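Local atomic coordinates of pyridine nucleotide-disulfide oxidoreductase-like protein (Myceliophthora thermophila, PDB entry 5MQ6), a protein that catalyses Baeyer-Villiger oxidation of ketones, especially bulky polycyclic ones, to esters or lactones, using FAD and NADPH to insert one oxygen atom beside the carbonyl. Residues T549-Q554 with K635-Y640; A216-L221 with Q554-A559; L532-Q537 with E577-E582. All coordinates share one frame; numbering follows the deposited sequence.

Interaction 1 (T549-Q554 with K635-Y640); sequences TEHIVQ and KLLQEY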
loop_
_atom_site.group_PDB
_atom_site.type_symbol
_atom_site.label_atom_id
_atom_site.label_comp_id
_atom_site.label_asym_id
_atom_site.label_seq_id
_atom_site.Cartn_x
_atom_site.Cartn_y
_atom_site.Cartn_z
ATOM N N THR A 549 -2.373 -12.641 7.626
ATOM C CA THR A 549 -2.283 -13.948 6.993
ATOM C C THR A 549 -2.243 -15.088 8.023
ATOM O O THR A 549 -2.973 -16.096 7.849
ATOM C CB THR A 549 -1.127 -14.081 5.959
ATOM O OG1 THR A 549 0.101 -13.943 6.601
ATOM C CG2 THR A 549 -1.295 -13.077 4.736
ATOM N N GLU A 550 -1.482 -14.886 9.117
ATOM C CA GLU A 550 -1.464 -15.851 10.229
ATOM C C GLU A 550 -2.848 -16.051 10.849
ATOM O O GLU A 550 -3.245 -17.190 11.103
ATOM C CB GLU A 550 -0.582 -15.408 11.349
ATOM C CG GLU A 550 -0.543 -16.401 12.524
ATOM C CD GLU A 550 0.371 -15.934 13.612
ATOM O OE1 GLU A 550 0.142 -14.872 14.224
ATOM O OE2 GLU A 550 1.333 -16.634 13.881
ATOM N N HIS A 551 -3.579 -14.965 11.132
ATOM C CA HIS A 551 -4.900 -15.167 11.689
ATOM C C HIS A 551 -5.818 -15.963 10.740
ATOM O O HIS A 551 -6.517 -16.874 11.175
ATOM C CB HIS A 551 -5.520 -13.786 11.937
ATOM C CG HIS A 551 -6.832 -13.833 12.599
ATOM N ND1 HIS A 551 -7.035 -14.441 13.830
ATOM C CD2 HIS A 551 -8.035 -13.388 12.188
ATOM C CE1 HIS A 551 -8.315 -14.360 14.148
ATOM N NE2 HIS A 551 -8.940 -13.731 13.163
ATOM N N ILE A 552 -5.862 -15.548 9.470
ATOM C CA ILE A 552 -6.742 -16.174 8.493
ATOM C C ILE A 552 -6.421 -17.691 8.421
ATOM O O ILE A 552 -7.317 -18.552 8.489
ATOM C CB ILE A 552 -6.621 -15.468 7.126
ATOM C CG1 ILE A 552 -7.258 -14.071 7.247
ATOM C CG2 ILE A 552 -7.330 -16.289 6.041
ATOM C CD1 ILE A 552 -7.010 -13.106 6.104
ATOM N N VAL A 553 -5.141 -18.024 8.273
ATOM C CA VAL A 553 -4.719 -19.440 8.055
ATOM C C VAL A 553 -4.988 -20.248 9.322
ATOM O O VAL A 553 -5.446 -21.446 9.274
ATOM C CB VAL A 553 -3.246 -19.553 7.553
ATOM C CG1 VAL A 553 -2.799 -20.993 7.592
ATOM C CG2 VAL A 553 -3.154 -19.013 6.108
ATOM N N GLN A 554 -4.786 -19.608 10.490
ATOM C CA GLN A 554 -5.076 -20.307 11.723
ATOM C C GLN A 554 -6.595 -20.556 11.975
ATOM O O GLN A 554 -6.967 -21.610 12.485
ATOM C CB GLN A 554 -4.406 -19.621 12.919
ATOM C CG GLN A 554 -2.903 -19.736 12.849
ATOM C CD GLN A 554 -2.419 -21.187 12.939
ATOM O OE1 GLN A 554 -2.889 -21.932 13.779
ATOM N NE2 GLN A 554 -1.537 -21.579 12.085
ATOM N N LYS A 635 -2.545 -9.144 19.686
ATOM C CA LYS A 635 -2.810 -9.831 20.958
ATOM C C LYS A 635 -4.310 -10.262 21.048
ATOM O O LYS A 635 -4.633 -11.357 21.484
ATOM C CB LYS A 635 -2.387 -8.951 22.149
ATOM C CG LYS A 635 -2.959 -9.382 23.511
ATOM C CD LYS A 635 -2.448 -10.744 24.031
ATOM C CE LYS A 635 -1.889 -10.664 25.466
ATOM N NZ LYS A 635 -0.765 -11.629 25.683
ATOM N N LEU A 636 -5.200 -9.382 20.645
ATOM C CA LEU A 636 -6.641 -9.672 20.624
ATOM C C LEU A 636 -6.935 -10.927 19.773
ATOM O O LEU A 636 -7.670 -11.762 20.186
ATOM C CB LEU A 636 -7.419 -8.461 20.117
ATOM C CG LEU A 636 -8.978 -8.602 20.048
ATOM C CD1 LEU A 636 -9.614 -7.242 20.027
ATOM C CD2 LEU A 636 -9.419 -9.254 18.762
ATOM N N LEU A 637 -6.294 -11.047 18.589
ATOM C CA LEU A 637 -6.474 -12.178 17.749
ATOM C C LEU A 637 -5.940 -13.440 18.368
ATOM O O LEU A 637 -6.594 -14.489 18.312
ATOM C CB LEU A 637 -5.824 -11.966 16.350
ATOM C CG LEU A 637 -6.400 -10.754 15.584
ATOM C CD1 LEU A 637 -5.635 -10.627 14.288
ATOM C CD2 LEU A 637 -7.884 -10.764 15.265
ATOM N N GLN A 638 -4.770 -13.327 18.999
ATOM C CA GLN A 638 -4.144 -14.485 19.673
ATOM C C GLN A 638 -5.098 -14.995 20.736
ATOM O O GLN A 638 -5.417 -16.182 20.760
ATOM C CB GLN A 638 -2.791 -14.130 20.337
ATOM C CG GLN A 638 -1.695 -13.876 19.328
ATOM C CD GLN A 638 -0.458 -13.186 19.872
ATOM O OE1 GLN A 638 -0.487 -12.640 20.976
ATOM N NE2 GLN A 638 0.652 -13.195 19.073
ATOM N N GLU A 639 -5.632 -14.087 21.545
ATOM C CA GLU A 639 -6.564 -14.558 22.575
ATOM C C GLU A 639 -7.830 -15.193 21.975
ATOM O O GLU A 639 -8.354 -16.182 22.484
ATOM C CB GLU A 639 -6.917 -13.449 23.548
ATOM C CG GLU A 639 -5.662 -13.006 24.318
ATOM C CD GLU A 639 -5.873 -11.722 25.110
ATOM O OE1 GLU A 639 -6.908 -11.024 24.965
ATOM O OE2 GLU A 639 -4.996 -11.400 25.919
ATOM N N TYR A 640 -8.294 -14.614 20.884
ATOM C CA TYR A 640 -9.477 -15.112 20.223
ATOM C C TYR A 640 -9.326 -16.583 19.687
ATOM O O TYR A 640 -10.277 -17.408 19.729
ATOM C CB TYR A 640 -9.897 -14.135 19.145
ATOM C CG TYR A 640 -10.995 -14.675 18.237
ATOM C CD1 TYR A 640 -10.695 -15.456 17.138
ATOM C CD2 TYR A 640 -12.296 -14.415 18.501
ATOM C CE1 TYR A 640 -11.678 -15.971 16.314
ATOM C CE2 TYR A 640 -13.328 -14.875 17.694
ATOM C CZ TYR A 640 -13.003 -15.672 16.592
ATOM O OH TYR A 640 -13.998 -16.162 15.839
HETATM O O HOH W 1 0.735 -14.703 16.689
#
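Leu-637 lies across one face of the His-551 imidazole, and this pair supplies nearly all of the tight packing between the two helical segments. Methyl CD2 of Leu-637 stands 3.8 Å from the ring centroid and only 12° off the ring normal, the geometry of a CH-pi contact centred on the face. Its other methyl, CD1, leans back toward the root of the ring and meets His-551 CG at 3.8 Å, while Leu-637 CB comes within 3.7 Å of His-551 ND1. The imidazole can reach so far because CG is anti to the backbone N of His-551 (chi1 -176°), which carries the ring outward to cross the leucine at about a right angle. At the ring edge, close to its plane, Tyr-640 CD1 approaches His-551 CE1 at 4.0 Å. The rotation of the imidazole has a polar anchor as well, since ND1 is hydrogen-bonded to Arg-641; the Tyr-640 hydroxyl is bonded to Lys-647 O. His-517 adds its own ring beside both aromatic residues.

Toward the partly exposed side the helices are joined less directly. Glu-550 OE1 and Gln-638 NE2 are 5.2 Å apart, and a water links them, accepting from Gln-638 NE2 at 2.8 Å and donating to Glu-550 OE1. That carboxylate also forms a salt bridge with Arg-330. A buried leucine-on-imidazole pair and a water-mediated link on the partly exposed side make this a helix-helix interface in which helix 630-641 packs on helix 541-562, itself set against helix 88-99 of the Rossmann-type FAD-binding fold.

Interaction 2 (A216-L221 with Q554-A559); sequences ARYVLL and QVIKTA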
loop_
_atom_site.group_PDB
_atom_site.type_symbol
_atom_site.label_atom_id
_atom_site.label_comp_id
_atom_site.label_asym_id
_atom_site.label_seq_id
_atom_site.Cartn_x
_atom_site.Cartn_y
_atom_site.Cartn_z
ATOM N N ALA A 216 -12.943 -22.876 -6.519
ATOM C CA ALA A 216 -12.206 -23.181 -5.287
ATOM C C ALA A 216 -13.109 -23.324 -4.103
ATOM O O ALA A 216 -14.126 -22.665 -4.057
ATOM C CB ALA A 216 -11.183 -22.079 -4.995
ATOM N N ARG A 217 -12.652 -24.018 -3.070
ATOM C CA ARG A 217 -13.434 -24.106 -1.799
ATOM C C ARG A 217 -13.299 -22.816 -1.014
ATOM O O ARG A 217 -14.225 -22.369 -0.432
ATOM C CB ARG A 217 -12.876 -25.276 -0.940
ATOM C CG ARG A 217 -13.089 -26.622 -1.636
ATOM C CD ARG A 217 -12.516 -27.670 -0.696
ATOM N NE ARG A 217 -12.663 -28.983 -1.175
ATOM C CZ ARG A 217 -12.197 -30.069 -0.598
ATOM N NH1 ARG A 217 -11.600 -30.014 0.574
ATOM N NH2 ARG A 217 -12.436 -31.229 -1.187
ATOM N N TYR A 218 -12.106 -22.235 -1.015
ATOM C CA TYR A 218 -11.794 -21.014 -0.349
ATOM C C TYR A 218 -11.152 -20.004 -1.293
ATOM O O TYR A 218 -10.276 -20.409 -2.157
ATOM C CB TYR A 218 -10.751 -21.334 0.702
ATOM C CG TYR A 218 -11.178 -22.059 1.935
ATOM C CD1 TYR A 218 -11.709 -21.382 3.051
ATOM C CD2 TYR A 218 -10.988 -23.444 2.059
ATOM C CE1 TYR A 218 -12.006 -22.040 4.244
ATOM C CE2 TYR A 218 -11.309 -24.085 3.235
ATOM C CZ TYR A 218 -11.789 -23.407 4.306
ATOM O OH TYR A 218 -12.085 -24.182 5.425
ATOM N N VAL A 219 -11.495 -18.736 -1.092
ATOM C CA VAL A 219 -10.797 -17.663 -1.804
ATOM C C VAL A 219 -10.162 -16.746 -0.785
ATOM O O VAL A 219 -10.799 -16.262 0.065
ATOM C CB VAL A 219 -11.724 -16.863 -2.726
ATOM C CG1 VAL A 219 -11.043 -15.598 -3.318
ATOM C CG2 VAL A 219 -12.292 -17.753 -3.819
ATOM N N LEU A 220 -8.871 -16.533 -0.902
ATOM C CA LEU A 220 -8.099 -15.660 -0.010
ATOM C C LEU A 220 -7.608 -14.425 -0.834
ATOM O O LEU A 220 -6.787 -14.567 -1.744
ATOM C CB LEU A 220 -6.919 -16.474 0.439
ATOM C CG LEU A 220 -7.080 -17.572 1.468
ATOM C CD1 LEU A 220 -8.398 -17.955 1.942
ATOM C CD2 LEU A 220 -5.977 -18.556 1.537
ATOM N N LEU A 221 -8.058 -13.236 -0.504
ATOM C CA LEU A 221 -7.614 -12.056 -1.252
ATOM C C LEU A 221 -6.373 -11.451 -0.598
ATOM O O LEU A 221 -6.390 -11.097 0.577
ATOM C CB LEU A 221 -8.692 -11.021 -1.313
ATOM C CG LEU A 221 -10.017 -11.469 -1.865
ATOM C CD1 LEU A 221 -10.918 -10.264 -1.787
ATOM C CD2 LEU A 221 -10.085 -12.084 -3.245
ATOM N N GLN A 554 -4.786 -19.608 10.490
ATOM C CA GLN A 554 -5.076 -20.307 11.723
ATOM C C GLN A 554 -6.595 -20.556 11.975
ATOM O O GLN A 554 -6.967 -21.610 12.485
ATOM C CB GLN A 554 -4.406 -19.621 12.919
ATOM C CG GLN A 554 -2.903 -19.736 12.849
ATOM C CD GLN A 554 -2.419 -21.187 12.939
ATOM O OE1 GLN A 554 -2.889 -21.932 13.779
ATOM N NE2 GLN A 554 -1.537 -21.579 12.085
ATOM N N VAL A 555 -7.457 -19.599 11.604
ATOM C CA VAL A 555 -8.891 -19.791 11.700
ATOM C C VAL A 555 -9.337 -20.931 10.789
ATOM O O VAL A 555 -10.179 -21.805 11.158
ATOM C CB VAL A 555 -9.600 -18.497 11.318
ATOM C CG1 VAL A 555 -11.074 -18.719 10.973
ATOM C CG2 VAL A 555 -9.462 -17.494 12.472
ATOM N N ILE A 556 -8.802 -20.898 9.556
ATOM C CA ILE A 556 -9.110 -21.970 8.622
ATOM C C ILE A 556 -8.602 -23.354 9.143
ATOM O O ILE A 556 -9.294 -24.403 9.020
ATOM C CB ILE A 556 -8.483 -21.663 7.219
ATOM C CG1 ILE A 556 -9.284 -20.494 6.572
ATOM C CG2 ILE A 556 -8.481 -22.928 6.328
ATOM C CD1 ILE A 556 -8.540 -19.915 5.350
ATOM N N LYS A 557 -7.370 -23.369 9.651
ATOM C CA LYS A 557 -6.811 -24.586 10.276
ATOM C C LYS A 557 -7.713 -25.164 11.372
ATOM O O LYS A 557 -8.032 -26.399 11.382
ATOM C CB LYS A 557 -5.400 -24.336 10.757
ATOM C CG LYS A 557 -4.713 -25.595 11.243
ATOM C CD LYS A 557 -3.402 -25.160 11.874
ATOM C CE LYS A 557 -2.481 -26.319 12.075
ATOM N NZ LYS A 557 -3.196 -27.294 12.910
ATOM N N THR A 558 -8.178 -24.278 12.229
ATOM C CA THR A 558 -9.088 -24.638 13.279
ATOM C C THR A 558 -10.360 -25.244 12.746
ATOM O O THR A 558 -10.783 -26.270 13.196
ATOM C CB THR A 558 -9.432 -23.448 14.177
ATOM O OG1 THR A 558 -8.218 -22.937 14.701
ATOM C CG2 THR A 558 -10.299 -23.822 15.364
ATOM N N ALA A 559 -10.983 -24.569 11.821
ATOM C CA ALA A 559 -12.249 -24.998 11.249
ATOM C C ALA A 559 -12.057 -26.328 10.555
ATOM O O ALA A 559 -12.852 -27.264 10.806
ATOM C CB ALA A 559 -12.807 -23.917 10.275
#
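Ile-556 packs against Tyr-218 and Leu-220 in an apolar helix-on-sheet contact, where helix 541-562 rests on strand 218-221 of the Rossmann-type FAD-binding fold. The evidence for a layered alpha/beta arrangement is in the neighbours: strand 218-221 pairs in parallel with strand 78-84 and with strand 527-529, and Ile-556 also touches Phe-528 of the latter strand. The backbones stay well apart, with the closest CA atoms, those of Tyr-218 and Ile-556, separated by 9.4 Å. Side chains fill that interval. Tyr-218 and Leu-220 are two residues apart on the strand, so both CB atoms are directed at the helix, and Ile-556 answers them with different branches. Its CG1 sits 3.9 Å from Tyr-218 CE1, and CG2 lies 3.9 Å from Tyr-218 CZ. Terminal CD1 reaches on to Leu-220 CD1, also at 3.9 Å, while still bordering Tyr-218 CD1. This division follows from the isoleucine torsion: CG1 lies beside the backbone N (chi1 -71°), which leaves CG2 anti to that nitrogen and spreads the two branches along the tyrosine, past which the isoleucine runs in the opposite direction.

All three side chains are buried, and the Leu-220 side chain remains about 11 Å from the bound FAD, so the contact is near the cofactor site without touching it. Phe-81 meets the Tyr-218 ring with planes about 15° apart, and the Tyr-218 hydroxyl is hydrogen-bonded to Glu-560 OE2. Within the helix, Thr-558 OG1 donates to Gln-554 O, four residues back, at 2.9 Å, reaching the carbonyl from the face opposite to Thr-558 N.

Interaction 3 (L532-Q537 with E577-E582); sequences LSQSSQ and EAWSFE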
loop_
_atom_site.group_PDB
_atom_site.type_symbol
_atom_site.label_atom_id
_atom_site.label_comp_id
_atom_site.label_asym_id
_atom_site.label_seq_id
_atom_site.Cartn_x
_atom_site.Cartn_y
_atom_site.Cartn_z
ATOM N N LEU A 532 -8.033 -4.586 6.061
ATOM C CA LEU A 532 -7.849 -3.187 5.891
ATOM C C LEU A 532 -8.931 -2.473 6.767
ATOM O O LEU A 532 -8.697 -2.214 7.832
ATOM C CB LEU A 532 -7.892 -2.821 4.360
ATOM C CG LEU A 532 -7.526 -1.320 4.160
ATOM C CD1 LEU A 532 -6.013 -1.224 4.347
ATOM C CD2 LEU A 532 -7.968 -0.637 2.838
ATOM N N SER A 533 -10.155 -2.248 6.338
ATOM C CA SER A 533 -11.190 -1.741 7.204
ATOM C C SER A 533 -11.346 -2.610 8.494
ATOM O O SER A 533 -11.197 -3.814 8.455
ATOM C CB SER A 533 -12.548 -1.769 6.509
ATOM O OG SER A 533 -12.614 -0.999 5.366
ATOM N N GLN A 534 -11.660 -1.960 9.608
ATOM C CA GLN A 534 -12.081 -2.605 10.876
ATOM C C GLN A 534 -10.957 -3.451 11.465
ATOM O O GLN A 534 -11.192 -4.530 11.991
ATOM C CB GLN A 534 -13.355 -3.476 10.632
ATOM C CG GLN A 534 -14.456 -2.780 9.795
ATOM C CD GLN A 534 -15.817 -3.417 10.115
ATOM O OE1 GLN A 534 -15.930 -4.651 10.253
ATOM N NE2 GLN A 534 -16.812 -2.576 10.351
ATOM N N SER A 535 -9.724 -2.971 11.357
ATOM C CA SER A 535 -8.656 -3.723 11.939
ATOM C C SER A 535 -7.610 -2.735 12.559
ATOM O O SER A 535 -7.949 -1.856 13.320
ATOM C CB SER A 535 -8.114 -4.640 10.842
ATOM O OG SER A 535 -7.468 -3.906 9.757
ATOM N N SER A 536 -6.359 -2.908 12.244
ATOM C CA SER A 536 -5.311 -1.979 12.552
ATOM C C SER A 536 -4.310 -2.111 11.402
ATOM O O SER A 536 -4.405 -3.032 10.604
ATOM C CB SER A 536 -4.703 -2.379 13.911
ATOM O OG SER A 536 -3.669 -1.501 14.328
ATOM N N GLN A 537 -3.366 -1.186 11.325
ATOM C CA GLN A 537 -2.374 -1.147 10.279
ATOM C C GLN A 537 -1.058 -0.730 11.011
ATOM O O GLN A 537 -1.085 -0.180 12.087
ATOM C CB GLN A 537 -2.768 -0.100 9.229
ATOM C CG GLN A 537 -2.713 1.324 9.840
ATOM C CD GLN A 537 -3.306 2.470 9.026
ATOM O OE1 GLN A 537 -2.762 2.910 8.004
ATOM N NE2 GLN A 537 -4.387 3.013 9.529
ATOM N N GLU A 577 -21.584 -7.535 13.268
ATOM C CA GLU A 577 -22.224 -6.327 13.697
ATOM C C GLU A 577 -21.704 -5.866 15.075
ATOM O O GLU A 577 -21.463 -4.697 15.278
ATOM C CB GLU A 577 -23.731 -6.532 13.675
ATOM C CG GLU A 577 -24.462 -5.237 13.608
ATOM C CD GLU A 577 -24.372 -4.552 12.287
ATOM O OE1 GLU A 577 -23.865 -5.085 11.275
ATOM O OE2 GLU A 577 -24.844 -3.432 12.268
ATOM N N ALA A 578 -21.456 -6.782 15.989
ATOM C CA ALA A 578 -20.791 -6.452 17.208
ATOM C C ALA A 578 -19.402 -5.820 16.945
ATOM O O ALA A 578 -19.011 -4.852 17.579
ATOM C CB ALA A 578 -20.677 -7.711 18.064
ATOM N N TRP A 579 -18.675 -6.383 15.975
ATOM C CA TRP A 579 -17.300 -5.985 15.732
ATOM C C TRP A 579 -17.367 -4.548 15.151
ATOM O O TRP A 579 -16.602 -3.645 15.554
ATOM C CB TRP A 579 -16.633 -7.011 14.766
ATOM C CG TRP A 579 -15.222 -6.582 14.447
ATOM C CD1 TRP A 579 -14.783 -6.056 13.338
ATOM C CD2 TRP A 579 -14.144 -6.591 15.368
ATOM N NE1 TRP A 579 -13.433 -5.733 13.470
ATOM C CE2 TRP A 579 -13.039 -6.042 14.731
ATOM C CE3 TRP A 579 -14.017 -7.019 16.687
ATOM C CZ2 TRP A 579 -11.843 -5.904 15.337
ATOM C CZ3 TRP A 579 -12.809 -6.860 17.314
ATOM C CH2 TRP A 579 -11.730 -6.353 16.628
ATOM N N SER A 580 -18.382 -4.330 14.275
ATOM C CA SER A 580 -18.608 -3.042 13.644
ATOM C C SER A 580 -18.959 -1.938 14.655
ATOM O O SER A 580 -18.437 -0.815 14.512
ATOM C CB SER A 580 -19.582 -3.115 12.444
ATOM O OG SER A 580 -19.315 -4.184 11.588
ATOM N N PHE A 581 -19.757 -2.263 15.691
ATOM C CA PHE A 581 -20.002 -1.327 16.794
ATOM C C PHE A 581 -18.720 -1.141 17.606
ATOM O O PHE A 581 -18.449 -0.060 18.097
ATOM C CB PHE A 581 -21.229 -1.711 17.639
ATOM C CG PHE A 581 -22.516 -1.272 17.020
ATOM C CD1 PHE A 581 -23.010 -1.944 15.924
ATOM C CD2 PHE A 581 -23.147 -0.086 17.431
ATOM C CE1 PHE A 581 -24.147 -1.506 15.257
ATOM C CE2 PHE A 581 -24.309 0.368 16.783
ATOM C CZ PHE A 581 -24.810 -0.335 15.678
ATOM N N GLU A 582 -17.893 -2.174 17.738
ATOM C CA GLU A 582 -16.554 -1.956 18.342
ATOM C C GLU A 582 -15.778 -0.893 17.544
ATOM O O GLU A 582 -15.229 0.040 18.147
ATOM C CB GLU A 582 -15.757 -3.239 18.530
ATOM C CG GLU A 582 -14.363 -3.143 19.047
ATOM C CD GLU A 582 -14.288 -2.653 20.505
ATOM O OE1 GLU A 582 -15.318 -2.611 21.205
ATOM O OE2 GLU A 582 -13.146 -2.321 20.954
#
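Two acceptors hold the amide nitrogen NE2 of Gln-534: Ser-580 OG across the contact and the backbone carbonyl of Arg-622. The bond to Ser-580 OG is weak at 3.2 Å, although fairly straight. Gln-534 OE1 is occupied too, by the hydroxyl of Thr-515, so both ends of this buried amide are engaged and its rotation is fixed. Ser-580 OG in turn is bonded to Glu-576 O, one turn back in its own helix, which places the hydroxyl for the glutamine.

The shorter bond across the contact runs from Trp-579 NE1 to Gln-534 O, 2.9 Å long with an N-H...O angle of 156°. The oxygen lies in the plane of the indole, at the edge that carries the N-H, whereas the nitrogen is somewhat tilted from the carbonyl plane. A chi1 of 177° turns the indole of Trp-579 away from its own backbone N and extends the ring from the helix to the loop backbone. Gln-534 therefore uses two separate groups on neighbouring helix residues, its carbonyl for the tryptophan and its side-chain amide for the serine.

Segment 532-537 belongs to the connection between strand 527-529 and helix 541-562, a beta-to-alpha loop of the Rossmann-type FAD-binding fold, and helix 573-585 packs against it through Trp-579 and Ser-580. Within the loop, Ser-535 OG donates to Leu-532 O at 2.8 Å, from above the carbonyl plane.

Beside the polar bonds, Gln-534 CB sits 3.6 Å from Trp-579 NE1, and Gln-534 OE1 lies 3.6 Å from Trp-579 CD1. The glutamine amide and indole planes are 73° apart, the two side chains running antiparallel alongside one another. His-517 meets the indole edge-to-face.

Overall arrangement
Helix 541-562 is common to interactions 1 and 2, which share Gln-554 and have centres about 13 Å apart: one part of the helix meets helix 630-641, the next meets strand 218-221. The centre of interaction 3 is about 14 Å from that of interaction 1, and the two touch where Leu-636 CD1 packs 4.1 Å from Trp-579 CH2; from interaction 2 it is about 20 Å away, centre to centre, without touching. Along the chain the segments run 216-221, 532-537, 549-554, 554-559, 577-582, 635-640, so every pair of contacts alternates. Through these contacts the late helices 573-585 and 630-641 are layered, by way of helix 541-562 and its preceding loop, onto the FAD-binding sheet.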